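Local coordinates for protein 2-polyprenyl-6-methoxyphenol hydroxylase-like FAD-dependent oxidoreductase (Streptomyces sp. NRRL 11266, PDB 6UI5) that binds flavin-adenine dinucleotide in a Rossmann-type domain and is probably an FAD-dependent oxidoreductase, at residues Pro35-Ala39 with Gln97-Lys102; Leu54-Leu59 with Val103-Arg107. All coordinates share one frame; numbering follows the deposited sequence.

Contact 1 (Pro35-Ala39 with Gln97-Lys102). With FAD (flavin-adenine dinucleotide), chain C.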
ATOM      1  N   PRO A  35      37.241  21.143  10.777  1.00 88.61           N
ATOM      2  CA  PRO A  35      38.076  22.359  10.820  1.00 89.35           C
ATOM      3  C   PRO A  35      37.569  23.444   9.879  1.00 88.42           C
ATOM      4  O   PRO A  35      37.659  24.635  10.186  1.00 92.02           O
ATOM      5  CB  PRO A  35      39.464  21.853  10.406  1.00 89.42           C
ATOM      6  CG  PRO A  35      39.184  20.691   9.506  1.00 89.71           C
ATOM      7  CD  PRO A  35      37.854  20.077   9.960  1.00 92.22           C
ATOM      8  N   THR A  36      37.050  23.041   8.721  1.00 86.45           N
ATOM      9  CA  THR A  36      36.357  23.917   7.787  1.00 81.20           C
ATOM     10  C   THR A  36      35.089  23.206   7.352  1.00 75.48           C
ATOM     11  O   THR A  36      34.840  22.069   7.757  1.00 72.34           O
ATOM     12  CB  THR A  36      37.221  24.259   6.567  1.00 84.62           C
ATOM     13  OG1 THR A  36      36.536  25.233   5.769  1.00 96.61           O
ATOM     14  CG2 THR A  36      37.473  23.006   5.716  1.00 76.01           C
ATOM     15  N   GLN A  37      34.282  23.882   6.525  1.00 84.44           N
ATOM     16  CA  GLN A  37      33.096  23.255   5.949  1.00 82.68           C
ATOM     17  C   GLN A  37      33.475  21.927   5.323  1.00 72.19           C
ATOM     18  O   GLN A  37      34.480  21.830   4.624  1.00 68.21           O
ATOM     19  CB  GLN A  37      32.461  24.145   4.880  1.00 83.26           C
ATOM     20  CG  GLN A  37      31.460  23.389   4.000  1.00 83.73           C
ATOM     21  CD  GLN A  37      30.941  24.207   2.808  1.00 83.66           C
ATOM     22  OE1 GLN A  37      31.405  25.324   2.544  1.00 83.67           O
ATOM     23  NE2 GLN A  37      29.988  23.635   2.074  1.00 76.22           N
ATOM     24  N   ARG A  38      32.672  20.902   5.584  1.00 76.37           N
ATOM     25  CA  ARG A  38      33.061  19.572   5.149  1.00 73.36           C
ATOM     26  C   ARG A  38      32.976  19.448   3.636  1.00 66.79           C
ATOM     27  O   ARG A  38      32.393  20.275   2.935  1.00 77.08           O
ATOM     28  CB  ARG A  38      32.191  18.492   5.796  1.00 77.29           C
ATOM     29  CG  ARG A  38      30.714  18.575   5.458  1.00 71.96           C
ATOM     30  CD  ARG A  38      29.925  17.667   6.396  1.00 72.73           C
ATOM     31  NE  ARG A  38      28.490  17.721   6.128  1.00 68.71           N
ATOM     32  CZ  ARG A  38      27.554  17.091   6.838  1.00 70.26           C
ATOM     33  NH1 ARG A  38      27.877  16.354   7.889  1.00 63.26           N
ATOM     34  NH2 ARG A  38      26.270  17.208   6.494  1.00 74.20           N
ATOM     35  N   ALA A  39      33.605  18.395   3.141  1.00 68.51           N
ATOM     36  CA  ALA A  39      33.553  18.006   1.745  1.00 63.84           C
ATOM     37  C   ALA A  39      32.721  16.758   1.554  1.00 59.71           C
ATOM     38  O   ALA A  39      32.299  16.481   0.428  1.00 72.38           O
ATOM     39  CB  ALA A  39      34.983  17.769   1.198  1.00 57.88           C
ATOM     40  N   GLN A  97      24.776  19.455  -2.235  1.00 55.53           N
ATOM     41  CA  GLN A  97      24.772  19.678  -0.796  1.00 53.19           C
ATOM     42  C   GLN A  97      25.827  20.683  -0.343  1.00 55.84           C
ATOM     43  O   GLN A  97      25.519  21.579   0.447  1.00 65.22           O
ATOM     44  CB  GLN A  97      24.954  18.354  -0.059  1.00 55.66           C
ATOM     45  CG  GLN A  97      24.687  18.452   1.433  1.00 55.77           C
ATOM     46  CD  GLN A  97      24.747  17.113   2.126  1.00 61.68           C
ATOM     47  OE1 GLN A  97      24.618  16.063   1.487  1.00 63.02           O
ATOM     48  NE2 GLN A  97      24.979  17.139   3.445  1.00 54.99           N
ATOM     49  N   SER A  98      27.064  20.579  -0.835  1.00 50.31           N
ATOM     50  CA  SER A  98      28.067  21.510  -0.344  1.00 56.99           C
ATOM     51  C   SER A  98      27.756  22.932  -0.781  1.00 47.80           C
ATOM     52  O   SER A  98      28.100  23.887  -0.067  1.00 51.97           O
ATOM     53  CB  SER A  98      29.469  21.097  -0.806  1.00 69.48           C
ATOM     54  OG  SER A  98      29.608  21.236  -2.209  1.00 73.29           O
ATOM     55  N   ARG A  99      27.135  23.103  -1.957  1.00 55.33           N
ATOM     56  CA  ARG A  99      26.727  24.444  -2.385  1.00 58.36           C
ATOM     57  C   ARG A  99      25.644  25.005  -1.470  1.00 55.01           C
ATOM     58  O   ARG A  99      25.668  26.195  -1.121  1.00 55.37           O
ATOM     59  CB  ARG A  99      26.252  24.430  -3.840  1.00 69.05           C
ATOM     60  CG  ARG A  99      27.386  24.345  -4.870  1.00 86.44           C
ATOM     61  CD  ARG A  99      26.882  24.263  -6.318  1.00 99.34           C
ATOM     62  NE  ARG A  99      26.704  25.578  -6.938  1.00109.33           N
ATOM     63  CZ  ARG A  99      25.536  26.084  -7.340  1.00102.78           C
ATOM     64  NH1 ARG A  99      24.408  25.391  -7.200  1.00 88.08           N
ATOM     65  NH2 ARG A  99      25.497  27.287  -7.897  1.00103.61           N
ATOM     66  N   LEU A 100      24.705  24.153  -1.045  1.00 50.79           N
ATOM     67  CA  LEU A 100      23.694  24.574  -0.082  1.00 53.05           C
ATOM     68  C   LEU A 100      24.312  24.946   1.255  1.00 65.01           C
ATOM     69  O   LEU A 100      23.966  25.980   1.847  1.00 73.62           O
ATOM     70  CB  LEU A 100      22.677  23.469   0.114  1.00 51.64           C
ATOM     71  CG  LEU A 100      21.829  23.668   1.360  1.00 44.74           C
ATOM     72  CD1 LEU A 100      20.822  24.761   1.093  1.00 59.31           C
ATOM     73  CD2 LEU A 100      21.146  22.371   1.699  1.00 39.01           C
ATOM     74  N   GLU A 101      25.209  24.095   1.768  1.00 56.70           N
ATOM     75  CA  GLU A 101      25.799  24.357   3.072  1.00 66.70           C
ATOM     76  C   GLU A 101      26.615  25.633   3.036  1.00 67.79           C
ATOM     77  O   GLU A 101      26.640  26.385   4.018  1.00 67.25           O
ATOM     78  CB  GLU A 101      26.658  23.169   3.531  1.00 68.43           C
ATOM     79  CG  GLU A 101      25.916  21.838   3.465  1.00 75.19           C
ATOM     80  CD  GLU A 101      26.545  20.713   4.315  1.00 88.75           C
ATOM     81  OE1 GLU A 101      25.810  19.737   4.584  1.00 73.18           O
ATOM     82  OE2 GLU A 101      27.748  20.790   4.698  1.00 95.42           O
ATOM     83  N   LYS A 102      27.257  25.906   1.904  1.00 69.33           N
ATOM     84  CA  LYS A 102      28.030  27.132   1.785  1.00 66.30           C
ATOM     85  C   LYS A 102      27.129  28.356   1.933  1.00 64.42           C
ATOM     86  O   LYS A 102      27.446  29.278   2.693  1.00 58.35           O
ATOM     87  CB  LYS A 102      28.787  27.131   0.461  1.00 64.56           C
ATOM     88  CG  LYS A 102      29.535  28.404   0.148  1.00 61.43           C
ATOM     89  CD  LYS A 102      30.807  28.495   0.915  1.00 61.34           C
ATOM     90  CE  LYS A 102      31.518  29.797   0.607  1.00 75.87           C
ATOM     91  NZ  LYS A 102      30.761  30.983   1.064  1.00 84.40           N
TER
HETATM   92  PA  FAD C 601      24.681  15.648   9.520  1.00 59.68           P
HETATM   93  O1A FAD C 601      24.688  15.952   8.038  1.00 55.11           O
HETATM   94  O2A FAD C 601      25.155  14.218   9.719  1.00 57.52           O
HETATM   95  O5B FAD C 601      25.513  16.802  10.370  1.00 62.68           O
HETATM   96  C5B FAD C 601      25.785  16.607  11.749  1.00 71.08           C
HETATM   97  C4B FAD C 601      27.024  17.479  12.133  1.00 77.94           C
HETATM   98  O4B FAD C 601      27.270  17.488  13.421  1.00 73.70           O
HETATM   99  C3B FAD C 601      28.300  16.893  11.486  1.00 83.55           C
HETATM  100  O3B FAD C 601      29.066  17.923  11.035  1.00 79.98           O
HETATM  101  C2B FAD C 601      29.003  16.159  12.646  1.00 80.76           C
HETATM  102  O2B FAD C 601      30.428  15.972  12.268  1.00 89.81           O
HETATM  103  C1B FAD C 601      28.838  17.016  13.616  1.00 75.56           C
HETATM  104  N9A FAD C 601      28.900  16.483  14.963  1.00 65.24           N
HETATM  105  C8A FAD C 601      28.487  15.265  15.376  1.00 57.26           C
HETATM  106  N7A FAD C 601      28.656  15.200  16.714  1.00 60.20           N
HETATM  107  C5A FAD C 601      29.154  16.391  17.127  1.00 67.77           C
HETATM  108  C6A FAD C 601      29.510  16.879  18.378  1.00 69.97           C
HETATM  109  N6A FAD C 601      29.547  16.427  19.761  1.00 77.11           N
HETATM  110  N1A FAD C 601      29.996  18.117  18.511  1.00 62.51           N
HETATM  111  C2A FAD C 601      30.134  18.911  17.427  1.00 61.82           C
HETATM  112  N3A FAD C 601      29.770  18.437  16.200  1.00 63.46           N
HETATM  113  C4A FAD C 601      29.286  17.185  16.049  1.00 61.36           C
HETATM  114  N1  FAD C 601      20.378  13.660   1.475  1.00127.45           N
HETATM  115  C2  FAD C 601      19.528  14.046   0.312  1.00130.83           C
HETATM  116  O2  FAD C 601      18.753  14.944   0.379  1.00127.15           O
HETATM  117  N3  FAD C 601      19.667  13.283  -0.961  1.00133.20           N
HETATM  118  C4  FAD C 601      20.630  12.183  -1.039  1.00128.31           C
HETATM  119  O4  FAD C 601      20.766  11.559  -2.037  1.00133.82           O
HETATM  120  C4X FAD C 601      21.471  11.819   0.159  1.00114.62           C
HETATM  121  N5  FAD C 601      22.397  10.719   0.020  1.00108.58           N
HETATM  122  C5X FAD C 601      23.228  10.328   1.185  1.00112.73           C
HETATM  123  C6  FAD C 601      24.116   9.260   1.041  1.00109.90           C
HETATM  124  C7  FAD C 601      24.913   8.875   2.112  1.00113.14           C
HETATM  125  C7M FAD C 601      25.767   7.697   1.664  1.00115.16           C
HETATM  126  C8  FAD C 601      24.847   9.545   3.344  1.00117.89           C
HETATM  127  C8M FAD C 601      25.768   9.052   4.468  1.00117.06           C
HETATM  128  C9  FAD C 601      23.953  10.620   3.494  1.00121.32           C
HETATM  129  C9A FAD C 601      23.128  11.023   2.417  1.00117.47           C
HETATM  130  N10 FAD C 601      22.153  12.169   2.563  1.00103.20           N
HETATM  131  C10 FAD C 601      21.344  12.551   1.409  1.00114.38           C
HETATM  132  C1' FAD C 601      22.099  12.898   3.847  1.00 88.92           C
HETATM  133  C2' FAD C 601      20.763  13.008   4.603  1.00 86.31           C
HETATM  134  O2' FAD C 601      19.960  14.005   4.090  1.00 89.25           O
HETATM  135  C3' FAD C 601      21.012  13.452   6.043  1.00 88.27           C
HETATM  136  O3' FAD C 601      19.817  13.265   6.733  1.00 94.40           O
HETATM  137  C4' FAD C 601      21.390  14.936   6.232  1.00 81.21           C
HETATM  138  O4' FAD C 601      22.558  15.323   5.564  1.00 79.59           O
HETATM  139  C5' FAD C 601      21.653  15.051   7.738  1.00 71.08           C
HETATM  140  O5' FAD C 601      21.612  16.386   8.158  1.00 55.95           O
HETATM  141  P   FAD C 601      21.979  16.781   9.719  1.00 60.77           P
HETATM  142  O1P FAD C 601      22.477  18.206   9.756  1.00 48.53           O
HETATM  143  O2P FAD C 601      20.855  16.531  10.707  1.00 64.51           O
HETATM  144  O3P FAD C 601      23.156  15.706  10.157  1.00 77.94           O

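Contact 2 (Leu54-Leu59 with Val103-Arg107)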
ATOM      1  N   LEU A  54      13.483  27.151   1.673  1.00 48.35           N
ATOM      2  CA  LEU A  54      14.640  28.015   1.462  1.00 57.05           C
ATOM      3  C   LEU A  54      14.235  29.313   0.780  1.00 62.19           C
ATOM      4  O   LEU A  54      14.870  30.350   1.006  1.00 55.33           O
ATOM      5  CB  LEU A  54      15.721  27.306   0.636  1.00 50.44           C
ATOM      6  CG  LEU A  54      16.431  26.048   1.141  1.00 49.52           C
ATOM      7  CD1 LEU A  54      17.253  25.386   0.019  1.00 49.52           C
ATOM      8  CD2 LEU A  54      17.366  26.402   2.250  1.00 41.29           C
ATOM      9  N   ASP A  55      13.180  29.273  -0.043  1.00 69.00           N
ATOM     10  CA  ASP A  55      12.678  30.492  -0.677  1.00 63.43           C
ATOM     11  C   ASP A  55      12.192  31.489   0.365  1.00 58.09           C
ATOM     12  O   ASP A  55      12.391  32.698   0.225  1.00 65.21           O
ATOM     13  CB  ASP A  55      11.556  30.156  -1.648  1.00 64.61           C
ATOM     14  CG  ASP A  55      11.962  30.321  -3.079  1.00 76.11           C
ATOM     15  OD1 ASP A  55      12.961  31.035  -3.336  1.00 86.48           O
ATOM     16  OD2 ASP A  55      11.270  29.754  -3.950  1.00 79.97           O
ATOM     17  N   GLN A  56      11.571  30.992   1.431  1.00 50.45           N
ATOM     18  CA  GLN A  56      11.119  31.832   2.531  1.00 42.38           C
ATOM     19  C   GLN A  56      12.233  32.658   3.155  1.00 52.53           C
ATOM     20  O   GLN A  56      11.936  33.565   3.947  1.00 52.53           O
ATOM     21  CB  GLN A  56      10.449  30.932   3.584  1.00 47.09           C
ATOM     22  CG  GLN A  56       9.035  30.502   3.150  1.00 48.72           C
ATOM     23  CD  GLN A  56       8.416  29.500   4.074  1.00 51.19           C
ATOM     24  OE1 GLN A  56       7.438  28.852   3.689  1.00 47.75           O
ATOM     25  NE2 GLN A  56       8.984  29.337   5.305  1.00 42.53           N
ATOM     26  N   ARG A  57      13.506  32.385   2.827  1.00 48.76           N
ATOM     27  CA  ARG A  57      14.595  33.148   3.422  1.00 54.35           C
ATOM     28  C   ARG A  57      15.559  33.659   2.355  1.00 59.41           C
ATOM     29  O   ARG A  57      16.719  34.013   2.668  1.00 50.66           O
ATOM     30  CB  ARG A  57      15.299  32.292   4.481  1.00 52.29           C
ATOM     31  CG  ARG A  57      14.275  31.623   5.415  1.00 46.84           C
ATOM     32  CD  ARG A  57      14.021  32.432   6.670  1.00 50.00           C
ATOM     33  NE  ARG A  57      13.111  31.767   7.614  1.00 53.04           N
ATOM     34  CZ  ARG A  57      11.815  32.038   7.694  1.00 56.01           C
ATOM     35  NH1 ARG A  57      11.287  32.982   6.904  1.00 49.84           N
ATOM     36  NH2 ARG A  57      11.083  31.383   8.597  1.00 34.61           N
ATOM     37  N   GLY A  58      15.096  33.719   1.104  1.00 53.77           N
ATOM     38  CA  GLY A  58      15.930  34.229   0.031  1.00 60.10           C
ATOM     39  C   GLY A  58      17.121  33.366  -0.328  1.00 64.30           C
ATOM     40  O   GLY A  58      18.007  33.830  -1.049  1.00 61.74           O
ATOM     41  N   LEU A  59      17.169  32.125   0.146  1.00 59.48           N
ATOM     42  CA  LEU A  59      18.308  31.251  -0.077  1.00 58.29           C
ATOM     43  C   LEU A  59      18.162  30.352  -1.295  1.00 67.79           C
ATOM     44  O   LEU A  59      19.111  29.643  -1.626  1.00 87.67           O
ATOM     45  CB  LEU A  59      18.547  30.385   1.159  1.00 59.92           C
ATOM     46  CG  LEU A  59      18.697  31.178   2.454  1.00 63.97           C
ATOM     47  CD1 LEU A  59      18.426  30.296   3.656  1.00 54.88           C
ATOM     48  CD2 LEU A  59      20.095  31.767   2.536  1.00 69.28           C
ATOM     49  N   VAL A 103      25.964  28.368   1.265  1.00 62.07           N
ATOM     50  CA  VAL A 103      25.157  29.582   1.404  1.00 66.73           C
ATOM     51  C   VAL A 103      24.602  29.695   2.821  1.00 61.37           C
ATOM     52  O   VAL A 103      24.406  30.811   3.325  1.00 62.13           O
ATOM     53  CB  VAL A 103      24.032  29.696   0.349  1.00 60.77           C
ATOM     54  CG1 VAL A 103      24.582  29.554  -1.066  1.00 54.12           C
ATOM     55  CG2 VAL A 103      22.938  28.714   0.602  1.00 61.12           C
ATOM     56  N   LEU A 104      24.379  28.571   3.513  1.00 56.33           N
ATOM     57  CA  LEU A 104      23.880  28.715   4.878  1.00 58.93           C
ATOM     58  C   LEU A 104      24.987  29.082   5.872  1.00 64.52           C
ATOM     59  O   LEU A 104      24.726  29.826   6.833  1.00 55.73           O
ATOM     60  CB  LEU A 104      23.147  27.456   5.322  1.00 49.90           C
ATOM     61  CG  LEU A 104      22.054  26.963   4.376  1.00 60.44           C
ATOM     62  CD1 LEU A 104      21.836  25.451   4.543  1.00 55.52           C
ATOM     63  CD2 LEU A 104      20.692  27.736   4.559  1.00 45.71           C
ATOM     64  N   ILE A 105      26.219  28.596   5.667  1.00 57.91           N
ATOM     65  CA  ILE A 105      27.329  29.112   6.465  1.00 57.38           C
ATOM     66  C   ILE A 105      27.481  30.608   6.234  1.00 56.45           C
ATOM     67  O   ILE A 105      27.701  31.380   7.176  1.00 70.63           O
ATOM     68  CB  ILE A 105      28.634  28.355   6.148  1.00 61.30           C
ATOM     69  CG1 ILE A 105      28.537  26.881   6.551  1.00 56.00           C
ATOM     70  CG2 ILE A 105      29.813  29.055   6.825  1.00 58.27           C
ATOM     71  CD1 ILE A 105      29.695  26.021   6.000  1.00 64.27           C
ATOM     72  N   ASP A 106      27.361  31.045   4.979  1.00 48.87           N
ATOM     73  CA  ASP A 106      27.434  32.475   4.696  1.00 64.69           C
ATOM     74  C   ASP A 106      26.346  33.236   5.433  1.00 61.03           C
ATOM     75  O   ASP A 106      26.629  34.200   6.156  1.00 64.01           O
ATOM     76  CB  ASP A 106      27.322  32.728   3.201  1.00 79.19           C
ATOM     77  CG  ASP A 106      28.621  32.499   2.477  1.00 94.73           C
ATOM     78  OD1 ASP A 106      29.669  32.294   3.136  1.00 94.14           O
ATOM     79  OD2 ASP A 106      28.586  32.526   1.230  1.00104.26           O
ATOM     80  N   ARG A 107      25.086  32.812   5.262  1.00 62.99           N
ATOM     81  CA  ARG A 107      23.984  33.521   5.909  1.00 57.72           C
ATOM     82  C   ARG A 107      24.139  33.506   7.421  1.00 59.67           C
ATOM     83  O   ARG A 107      23.831  34.504   8.089  1.00 63.36           O
ATOM     84  CB  ARG A 107      22.640  32.915   5.513  1.00 51.03           C
ATOM     85  CG  ARG A 107      21.479  33.469   6.313  1.00 44.12           C
ATOM     86  CD  ARG A 107      21.171  34.883   5.882  1.00 49.79           C
ATOM     87  NE  ARG A 107      20.880  34.920   4.457  1.00 51.14           N
ATOM     88  CZ  ARG A 107      19.657  34.833   3.934  1.00 62.50           C
ATOM     89  NH1 ARG A 107      18.557  34.719   4.723  1.00 52.49           N
ATOM     90  NH2 ARG A 107      19.548  34.855   2.606  1.00 56.37           N
TER

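Contact 1 (Pro35-Ala39 with Gln97-Lys102)
Glu101 OE1 takes two N-H donors, one from across the contact and one from its own helix. Arg38 NH2 meets it at 3.2 Å in a salt bridge, on the syn lone pair of OE1, with an N-H...O angle of 153°. Gln97 NE2 approaches OE1 from above the carboxylate plane, at 3.0 Å. The guanidinium and carboxylate planes are 27° apart, and Arg38 NE adds a weak bond to Glu101 OE2. The extended chain of Arg38 carries the guanidinium past the carboxylate to the FAD. There Arg38 NH2 donates to FAD O1A, nearly straight; the modelled 2.5 Å is unusually short and its exact length doubtful. NH1 adds a weak bond. Gln97 OE1 accepts from Ala43 N, which fixes the turn of that amide.

Gln37 reaches the helix with CG anti to the backbone N (chi1 165°). Its NE2 donates in the carbonyl plane to Ser98 O at 2.9 Å, and Lys102 N bonds the same oxygen within the helix. Arg38 and Gln97 belong to the FAD pocket, with Arg38 between a carboxylate and an FAD phosphate. Both anions would favour its charged form, and Glu101 probably positions it from the second shell.

Contact 2 (Leu54-Leu59 with Val103-Arg107)
The Leu54-Leu59 segment leaves helix 48-55 through a Schellman motif and faces helix 97-110, with Leu59 and Val103 closest at 7.2 Å between their CA atoms. Leu59 N bonds Leu54 O, and Gly58 N bonds Asp55 O. Gly58 is the C-prime residue, with a positive phi of 68°. A type I turn from Asp55 to Gly58 lies within the motif. It brings the carbonyl of Arg57 round to face Arg107.

Arg107 grips that one oxygen end-on with two nitrogens. NH1 reaches Arg57 O at 2.8 Å and NH2 reaches it at 3.0 Å, and the oxygen lies at the guanidinium edge, near its plane. The side chain of Arg107 starts with CG anti to the backbone N and then bends at chi2 and chi3, which curls the guanidinium back to the turn. Leu59 lies over one face of the group. Its CD2 sits over the rim, a tight 3.1 Å from Arg107 NH2. The other methyl of Leu59, CD1, packs on Leu104 CD2 at 3.5 Å, and these two side chains cross at about a right angle. Leu54 CD2 touches the same Leu104 methyl more loosely, at 4.3 Å. Met16 of helix 12-22 touches both Leu54 and Leu104.

Arg57 turns its own charged end away, to a salt bridge with Glu20. The contact therefore joins a helix end to a neighbouring helix by a forked bond to a backbone oxygen, beside a leucine cluster. The cationic Arg107 would probably polarise the Arg57 carbonyl.

Overall arrangement
Contacts 1 and 2 lie on helix 97-110, with centres 14 Å apart. Contact 1 uses its first residues and contact 2 the following turn. The partners come earlier in the chain: the loop after strand 28-31, then the end of helix 48-55. The segments therefore alternate along the sequence. The contacts also touch directly. Gln37 CB packs on Ile105 CD1 at 3.5 Å, and Leu100 CD1 meets Leu54 CD1. All four segments lie in the FAD binding domain. Helix 12-22 is touched by side chains of both contacts. Helix 97-110 thus links the FAD phosphate region at contact 1 to the end of helix 48-55 at contact 2.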